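Local coordinates for monomethylamine corrinoid protein 1 (Methanosarcina barkeri, PDB 3EZX) that carries methyl groups on a bound cobamide cofactor between the methyltransferases MtmB and MtbA in methanogenesis from methylamine, at residues A92-T97 with A140-E145; L111-L116 with F121-L126. All coordinates share one frame; numbering follows the deposited sequence.

Overall arrangement
Both contacts belong to the C-terminal Rossmann-like domain that binds the cobamide, and their centres lie 12 Å apart on a shared parallel sheet. Strands 94-99 and 122-125 are neighbours in it, joined by probable hydrogen bonds from Thr97 N to Val124 O (2.9 Å) and from Leu126 N to Thr97 O (2.8 Å). Interaction 1 packs the residues after helix 132-141 on one face of strand 94-99; interaction 2 packs helix 107-118 on the other face of the sheet. Interaction 2 is closer to the bound cobamide: the Leu116 side chain lies about 6 Å from it, against about 11 Å for that of Ile96 in interaction 1.

Interaction 1: A92-T97 with A140-E145; sequences AGLAIT and AKHKGE
Leu94, near the start of strand 94-99, lays its CD2 methyl squarely over one face of the His142 ring. The evidence for a CH-pi contact is direct: Leu94 CD2 stands 3.4 Å from the centroid of the His142 ring and only 5° off the ring normal, and its nearest ring atom, His142 CG, is 3.5 Å away. CG of Leu94 is anti to the backbone N (chi1 176°), which carries the isobutyl group out to meet the ring, and the two side chains cross at about a right angle. The same methyl also lies 3.8 Å from Glu145 OE2. That carboxylate sits beside the ring: His142 ND1 donates to Glu145 OE2 over 2.8 Å, a weak bond bent to 127°, while Glu145 OE1 is at the ring edge, in its plane. The bend limits how firmly this bond can fix the rotation of the imidazole.

The contact is part of a Rossmann-like beta-alpha-beta arrangement. Helix 132-141 leads from edge strand 122-125 towards strand 147-152, and the intervening residues make a type II turn from His142 to Glu145, with Gly144 at its third position as such turns prefer. Just after the turn, Lys146 and Leu148 make backbone hydrogen bonds with Leu94, where strand 147-152 runs beside strand 94-99.

Ala95 faces the other side of the sheet, where it meets Leu116 of helix 107-118. At Ile96 the strand returns to the His142 side. Its CD1 approaches the imidazole obliquely, with Ile96 CD1 4.4 Å from His142 CD2, a looser touch than that of Leu94. Val147, which also touches His142, and Leu149 pack against Ile96 from strand 147-152, and Leu126 adds a further neighbour.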
ATOM      1  N   ALA A  92     -15.724  10.506  -2.758  1.00 73.67           N
ATOM      2  CA  ALA A  92     -16.429   9.247  -2.970  1.00 60.53           C
ATOM      3  C   ALA A  92     -16.580   8.472  -1.670  1.00 55.70           C
ATOM      4  O   ALA A  92     -17.088   7.351  -1.667  1.00 54.27           O
ATOM      5  CB  ALA A  92     -15.687   8.399  -3.993  1.00 65.76           C
ATOM      6  N   GLY A  93     -16.135   9.070  -0.567  1.00 48.57           N
ATOM      7  CA  GLY A  93     -16.246   8.406   0.718  1.00 38.84           C
ATOM      8  C   GLY A  93     -15.041   8.581   1.621  1.00 43.54           C
ATOM      9  O   GLY A  93     -14.089   9.289   1.286  1.00 42.49           O
ATOM     10  N   LEU A  94     -15.091   7.928   2.778  1.00 43.64           N
ATOM     11  CA  LEU A  94     -14.015   7.993   3.755  1.00 40.35           C
ATOM     12  C   LEU A  94     -13.253   6.677   3.810  1.00 49.11           C
ATOM     13  O   LEU A  94     -13.844   5.617   4.018  1.00 45.33           O
ATOM     14  CB  LEU A  94     -14.576   8.287   5.144  1.00 47.13           C
ATOM     15  CG  LEU A  94     -13.530   8.270   6.268  1.00 45.78           C
ATOM     16  CD1 LEU A  94     -12.694   9.538   6.180  1.00 25.27           C
ATOM     17  CD2 LEU A  94     -14.218   8.171   7.620  1.00 29.88           C
ATOM     18  N   ALA A  95     -11.942   6.748   3.625  1.00 46.97           N
ATOM     19  CA  ALA A  95     -11.122   5.552   3.671  1.00 42.08           C
ATOM     20  C   ALA A  95     -10.284   5.551   4.939  1.00 39.72           C
ATOM     21  O   ALA A  95      -9.569   6.507   5.231  1.00 40.55           O
ATOM     22  CB  ALA A  95     -10.217   5.491   2.455  1.00 28.54           C
ATOM     23  N   ILE A  96     -10.400   4.473   5.702  1.00 33.82           N
ATOM     24  CA  ILE A  96      -9.646   4.296   6.936  1.00 35.56           C
ATOM     25  C   ILE A  96      -8.574   3.263   6.605  1.00 38.45           C
ATOM     26  O   ILE A  96      -8.878   2.070   6.471  1.00 33.15           O
ATOM     27  CB  ILE A  96     -10.564   3.767   8.073  1.00 39.42           C
ATOM     28  CG1 ILE A  96     -11.715   4.765   8.332  1.00 30.44           C
ATOM     29  CG2 ILE A  96      -9.737   3.530   9.327  1.00 28.97           C
ATOM     30  CD1 ILE A  96     -12.743   4.246   9.329  1.00 17.32           C
ATOM     31  N   THR A  97      -7.335   3.731   6.453  1.00 36.46           N
ATOM     32  CA  THR A  97      -6.211   2.873   6.091  1.00 36.13           C
ATOM     33  C   THR A  97      -5.326   2.423   7.243  1.00 28.47           C
ATOM     34  O   THR A  97      -5.040   3.194   8.162  1.00 21.79           O
ATOM     35  CB  THR A  97      -5.298   3.576   5.044  1.00 46.88           C
ATOM     36  OG1 THR A  97      -4.965   4.903   5.491  1.00 45.88           O
ATOM     37  CG2 THR A  97      -5.992   3.659   3.679  1.00 55.18           C
ATOM     38  N   ALA A 140     -16.630   2.684  14.095  1.00 46.58           N
ATOM     39  CA  ALA A 140     -17.806   2.993  14.900  1.00 46.96           C
ATOM     40  C   ALA A 140     -18.086   4.491  14.916  1.00 48.61           C
ATOM     41  O   ALA A 140     -19.230   4.916  14.775  1.00 58.35           O
ATOM     42  CB  ALA A 140     -17.609   2.483  16.328  1.00 49.90           C
ATOM     43  N   LYS A 141     -17.036   5.288  15.090  1.00 53.79           N
ATOM     44  CA  LYS A 141     -17.166   6.742  15.123  1.00 59.00           C
ATOM     45  C   LYS A 141     -17.763   7.249  13.817  1.00 62.66           C
ATOM     46  O   LYS A 141     -18.343   8.332  13.771  1.00 66.78           O
ATOM     47  CB  LYS A 141     -15.795   7.402  15.325  1.00 55.61           C
ATOM     48  CG  LYS A 141     -15.031   6.945  16.561  1.00 65.38           C
ATOM     49  CD  LYS A 141     -13.622   7.528  16.580  1.00 65.01           C
ATOM     50  CE  LYS A 141     -12.778   6.923  17.694  1.00 77.05           C
ATOM     51  NZ  LYS A 141     -11.354   7.365  17.626  1.00 79.15           N
ATOM     52  N   HIS A 142     -17.613   6.462  12.756  1.00 61.10           N
ATOM     53  CA  HIS A 142     -18.121   6.842  11.442  1.00 56.97           C
ATOM     54  C   HIS A 142     -19.255   5.938  10.964  1.00 53.14           C
ATOM     55  O   HIS A 142     -19.479   5.791   9.762  1.00 60.70           O
ATOM     56  CB  HIS A 142     -16.977   6.822  10.423  1.00 53.16           C
ATOM     57  CG  HIS A 142     -15.926   7.859  10.675  1.00 55.18           C
ATOM     58  ND1 HIS A 142     -16.146   9.204  10.470  1.00 52.93           N
ATOM     59  CD2 HIS A 142     -14.656   7.751  11.129  1.00 63.11           C
ATOM     60  CE1 HIS A 142     -15.056   9.880  10.786  1.00 51.35           C
ATOM     61  NE2 HIS A 142     -14.137   9.022  11.189  1.00 58.87           N
ATOM     62  N   LYS A 143     -19.973   5.337  11.903  1.00 45.23           N
ATOM     63  CA  LYS A 143     -21.073   4.451  11.553  1.00 54.83           C
ATOM     64  C   LYS A 143     -22.180   5.204  10.828  1.00 57.64           C
ATOM     65  O   LYS A 143     -22.578   6.296  11.241  1.00 52.45           O
ATOM     66  CB  LYS A 143     -21.646   3.789  12.808  1.00 56.39           C
ATOM     67  CG  LYS A 143     -22.695   2.719  12.527  1.00 51.43           C
ATOM     68  CD  LYS A 143     -23.162   2.068  13.821  1.00 48.86           C
ATOM     69  CE  LYS A 143     -24.032   0.851  13.556  1.00 61.20           C
ATOM     70  NZ  LYS A 143     -24.431   0.172  14.820  1.00 69.39           N
ATOM     71  N   GLY A 144     -22.670   4.613   9.742  1.00 58.78           N
ATOM     72  CA  GLY A 144     -23.741   5.232   8.986  1.00 61.52           C
ATOM     73  C   GLY A 144     -23.312   5.979   7.741  1.00 60.26           C
ATOM     74  O   GLY A 144     -24.107   6.155   6.818  1.00 56.25           O
ATOM     75  N   GLU A 145     -22.061   6.426   7.704  1.00 59.84           N
ATOM     76  CA  GLU A 145     -21.581   7.157   6.542  1.00 62.86           C
ATOM     77  C   GLU A 145     -20.856   6.260   5.544  1.00 53.94           C
ATOM     78  O   GLU A 145     -20.772   5.049   5.730  1.00 50.85           O
ATOM     79  CB  GLU A 145     -20.687   8.324   6.979  1.00 65.76           C
ATOM     80  CG  GLU A 145     -19.534   7.956   7.888  1.00 71.87           C
ATOM     81  CD  GLU A 145     -18.907   9.175   8.545  1.00 76.84           C
ATOM     82  OE1 GLU A 145     -19.582   9.821   9.374  1.00 78.89           O
ATOM     83  OE2 GLU A 145     -17.742   9.491   8.231  1.00 80.47           O
TER

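Interaction 2: L111-L116 with F121-L126; sequences LVTTML and FQIVDL
The Phe121 ring receives the CD2 methyl of Leu116 over one face. Leu116 CD2 is 4.2 Å from the centroid of the Phe121 ring and 26° off its normal, so this CH-pi contact is displaced from the ring centre; the nearest ring atom is Phe121 CD1, 3.9 Å from Leu116 CD2. Ala95, Leu148 and, from helix 204-213, Leu212 also touch Phe121. The other flat group is the Asp125 carboxylate; the side chains of Asp125 and Thr113 cross at about a right angle, and Asp125 OD2 lies 3.7 Å from Thr113 CG2. A trans first torsion (chi1 -161°) turns the Asp125 carboxylate toward the threonine methyl, while OD1 is held by His109 NE2 and Gly127 N. The hydroxyl of Thr113 has its main partner elsewhere, in His109 O.

Helix 107-118 is the crossover of a beta-alpha-beta unit, linking strand 94-99 to edge strand 122-125 of the Rossmann-like domain. It runs nearly antiparallel to the strand, with local axes 8.7 Å apart at closest and 157° between their directions. The unit also serves the cofactor: Leu111 and Val112 touch the cobamide, and the helix begins just after His105, the probable axial ligand of the cobalt.

Between Phe121 and Asp125 on the strand, Ile123 uses both branches. Its CG2 meets the Thr113 methyl (Ile123 CG2 to Thr113 CG2 3.4 Å), while CD1 reaches further along the helix, 4.0 Å from Leu116 CB. The same Ile123 CD1 lies 3.7 Å from Leu116 O. With an alanine here both branches are gone, and a gap would probably open between strand and helix, leaving the Thr113 methyl and Leu116 CB without this apolar neighbour.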
ATOM      1  N   LEU A 111       1.463   3.961  -0.243  1.00 37.57           N
ATOM      2  CA  LEU A 111       1.204   4.175  -1.651  1.00 38.01           C
ATOM      3  C   LEU A 111      -0.297   4.107  -1.961  1.00 36.83           C
ATOM      4  O   LEU A 111      -0.838   4.967  -2.664  1.00 42.05           O
ATOM      5  CB  LEU A 111       1.956   3.142  -2.481  1.00 38.48           C
ATOM      6  CG  LEU A 111       1.886   3.284  -4.006  1.00 38.03           C
ATOM      7  CD1 LEU A 111       2.337   4.679  -4.443  1.00 32.23           C
ATOM      8  CD2 LEU A 111       2.757   2.216  -4.623  1.00 43.98           C
ATOM      9  N   VAL A 112      -0.969   3.090  -1.436  1.00 28.46           N
ATOM     10  CA  VAL A 112      -2.396   2.940  -1.660  1.00 30.37           C
ATOM     11  C   VAL A 112      -3.162   4.111  -1.045  1.00 33.48           C
ATOM     12  O   VAL A 112      -4.081   4.650  -1.663  1.00 38.43           O
ATOM     13  CB  VAL A 112      -2.948   1.650  -1.021  1.00 32.02           C
ATOM     14  CG1 VAL A 112      -4.451   1.659  -1.100  1.00 27.69           C
ATOM     15  CG2 VAL A 112      -2.369   0.415  -1.717  1.00 33.75           C
ATOM     16  N   THR A 113      -2.796   4.480   0.187  1.00 40.71           N
ATOM     17  CA  THR A 113      -3.431   5.591   0.924  1.00 43.74           C
ATOM     18  C   THR A 113      -3.289   6.887   0.131  1.00 45.63           C
ATOM     19  O   THR A 113      -4.170   7.746   0.169  1.00 59.68           O
ATOM     20  CB  THR A 113      -2.782   5.838   2.350  1.00 38.76           C
ATOM     21  OG1 THR A 113      -2.784   4.624   3.117  1.00 36.68           O
ATOM     22  CG2 THR A 113      -3.584   6.913   3.113  1.00 15.72           C
ATOM     23  N   THR A 114      -2.159   7.035  -0.557  1.00 44.75           N
ATOM     24  CA  THR A 114      -1.927   8.241  -1.326  1.00 43.59           C
ATOM     25  C   THR A 114      -2.852   8.232  -2.528  1.00 38.93           C
ATOM     26  O   THR A 114      -3.504   9.230  -2.817  1.00 28.23           O
ATOM     27  CB  THR A 114      -0.470   8.355  -1.812  1.00 45.93           C
ATOM     28  OG1 THR A 114       0.407   8.525  -0.693  1.00 35.87           O
ATOM     29  CG2 THR A 114      -0.326   9.533  -2.752  1.00 42.31           C
ATOM     30  N   MET A 115      -2.922   7.106  -3.228  1.00 24.54           N
ATOM     31  CA  MET A 115      -3.789   7.033  -4.390  1.00 32.90           C
ATOM     32  C   MET A 115      -5.216   7.313  -3.959  1.00 43.76           C
ATOM     33  O   MET A 115      -5.877   8.192  -4.520  1.00 49.00           O
ATOM     34  CB  MET A 115      -3.653   5.680  -5.063  1.00 33.77           C
ATOM     35  CG  MET A 115      -2.262   5.490  -5.627  1.00 52.14           C
ATOM     36  SD  MET A 115      -1.878   6.511  -7.090  1.00 50.81           S
ATOM     37  CE  MET A 115      -1.900   8.239  -6.469  1.00 48.48           C
ATOM     38  N   LEU A 116      -5.699   6.565  -2.973  1.00 42.97           N
ATOM     39  CA  LEU A 116      -7.025   6.835  -2.455  1.00 47.68           C
ATOM     40  C   LEU A 116      -6.845   8.255  -1.956  1.00 50.46           C
ATOM     41  O   LEU A 116      -5.790   8.592  -1.427  1.00 61.68           O
ATOM     42  CB  LEU A 116      -7.343   5.913  -1.285  1.00 44.61           C
ATOM     43  CG  LEU A 116      -7.661   4.478  -1.675  1.00 41.55           C
ATOM     44  CD1 LEU A 116      -7.966   3.679  -0.428  1.00 40.08           C
ATOM     45  CD2 LEU A 116      -8.840   4.472  -2.626  1.00 33.60           C
ATOM     46  N   PHE A 121     -11.025  10.665  -2.240  1.00 55.12           N
ATOM     47  CA  PHE A 121     -11.305  10.040  -0.952  1.00 49.81           C
ATOM     48  C   PHE A 121     -10.738  10.859   0.190  1.00 48.34           C
ATOM     49  O   PHE A 121      -9.687  11.483   0.055  1.00 50.68           O
ATOM     50  CB  PHE A 121     -10.702   8.638  -0.868  1.00 39.31           C
ATOM     51  CG  PHE A 121     -11.612   7.549  -1.340  1.00 43.66           C
ATOM     52  CD1 PHE A 121     -11.617   7.157  -2.672  1.00 42.04           C
ATOM     53  CD2 PHE A 121     -12.453   6.896  -0.444  1.00 41.64           C
ATOM     54  CE1 PHE A 121     -12.442   6.120  -3.106  1.00 44.36           C
ATOM     55  CE2 PHE A 121     -13.283   5.860  -0.869  1.00 47.90           C
ATOM     56  CZ  PHE A 121     -13.277   5.472  -2.202  1.00 41.43           C
ATOM     57  N   GLN A 122     -11.447  10.872   1.312  1.00 50.72           N
ATOM     58  CA  GLN A 122     -10.955  11.581   2.480  1.00 45.16           C
ATOM     59  C   GLN A 122     -10.163  10.504   3.200  1.00 40.20           C
ATOM     60  O   GLN A 122     -10.612   9.362   3.313  1.00 39.07           O
ATOM     61  CB  GLN A 122     -12.093  12.072   3.364  1.00 47.82           C
ATOM     62  CG  GLN A 122     -11.600  12.924   4.515  1.00 66.07           C
ATOM     63  CD  GLN A 122     -12.594  13.006   5.651  1.00 80.38           C
ATOM     64  OE1 GLN A 122     -12.348  13.670   6.660  1.00 82.63           O
ATOM     65  NE2 GLN A 122     -13.726  12.323   5.497  1.00 85.38           N
ATOM     66  N   ILE A 123      -8.987  10.861   3.687  1.00 43.23           N
ATOM     67  CA  ILE A 123      -8.134   9.884   4.333  1.00 44.95           C
ATOM     68  C   ILE A 123      -8.074   9.896   5.852  1.00 42.99           C
ATOM     69  O   ILE A 123      -8.129  10.948   6.490  1.00 43.43           O
ATOM     70  CB  ILE A 123      -6.692   9.997   3.781  1.00 40.75           C
ATOM     71  CG1 ILE A 123      -6.695   9.692   2.281  1.00 47.14           C
ATOM     72  CG2 ILE A 123      -5.765   9.049   4.510  1.00 47.52           C
ATOM     73  CD1 ILE A 123      -7.356   8.370   1.922  1.00 31.74           C
ATOM     74  N   VAL A 124      -7.974   8.693   6.410  1.00 42.62           N
ATOM     75  CA  VAL A 124      -7.841   8.471   7.845  1.00 45.36           C
ATOM     76  C   VAL A 124      -6.791   7.364   7.954  1.00 46.63           C
ATOM     77  O   VAL A 124      -7.116   6.173   7.950  1.00 48.89           O
ATOM     78  CB  VAL A 124      -9.159   7.999   8.487  1.00 44.49           C
ATOM     79  CG1 VAL A 124      -8.967   7.813   9.988  1.00 36.88           C
ATOM     80  CG2 VAL A 124     -10.244   9.020   8.237  1.00 48.90           C
ATOM     81  N   ASP A 125      -5.530   7.780   8.027  1.00 41.90           N
ATOM     82  CA  ASP A 125      -4.383   6.874   8.099  1.00 38.73           C
ATOM     83  C   ASP A 125      -4.051   6.500   9.543  1.00 38.13           C
ATOM     84  O   ASP A 125      -3.489   7.312  10.274  1.00 40.19           O
ATOM     85  CB  ASP A 125      -3.172   7.564   7.466  1.00 37.81           C
ATOM     86  CG  ASP A 125      -2.082   6.596   7.068  1.00 45.68           C
ATOM     87  OD1 ASP A 125      -1.922   5.555   7.740  1.00 42.89           O
ATOM     88  OD2 ASP A 125      -1.373   6.891   6.083  1.00 50.31           O
ATOM     89  N   LEU A 126      -4.376   5.273   9.947  1.00 27.44           N
ATOM     90  CA  LEU A 126      -4.103   4.828  11.314  1.00 30.01           C
ATOM     91  C   LEU A 126      -2.638   4.463  11.592  1.00 24.86           C
ATOM     92  O   LEU A 126      -2.256   4.258  12.747  1.00 31.94           O
ATOM     93  CB  LEU A 126      -5.004   3.640  11.675  1.00 22.74           C
ATOM     94  CG  LEU A 126      -6.517   3.891  11.669  1.00 36.23           C
ATOM     95  CD1 LEU A 126      -7.248   2.676  12.233  1.00 22.03           C
ATOM     96  CD2 LEU A 126      -6.840   5.128  12.499  1.00 30.48           C
TER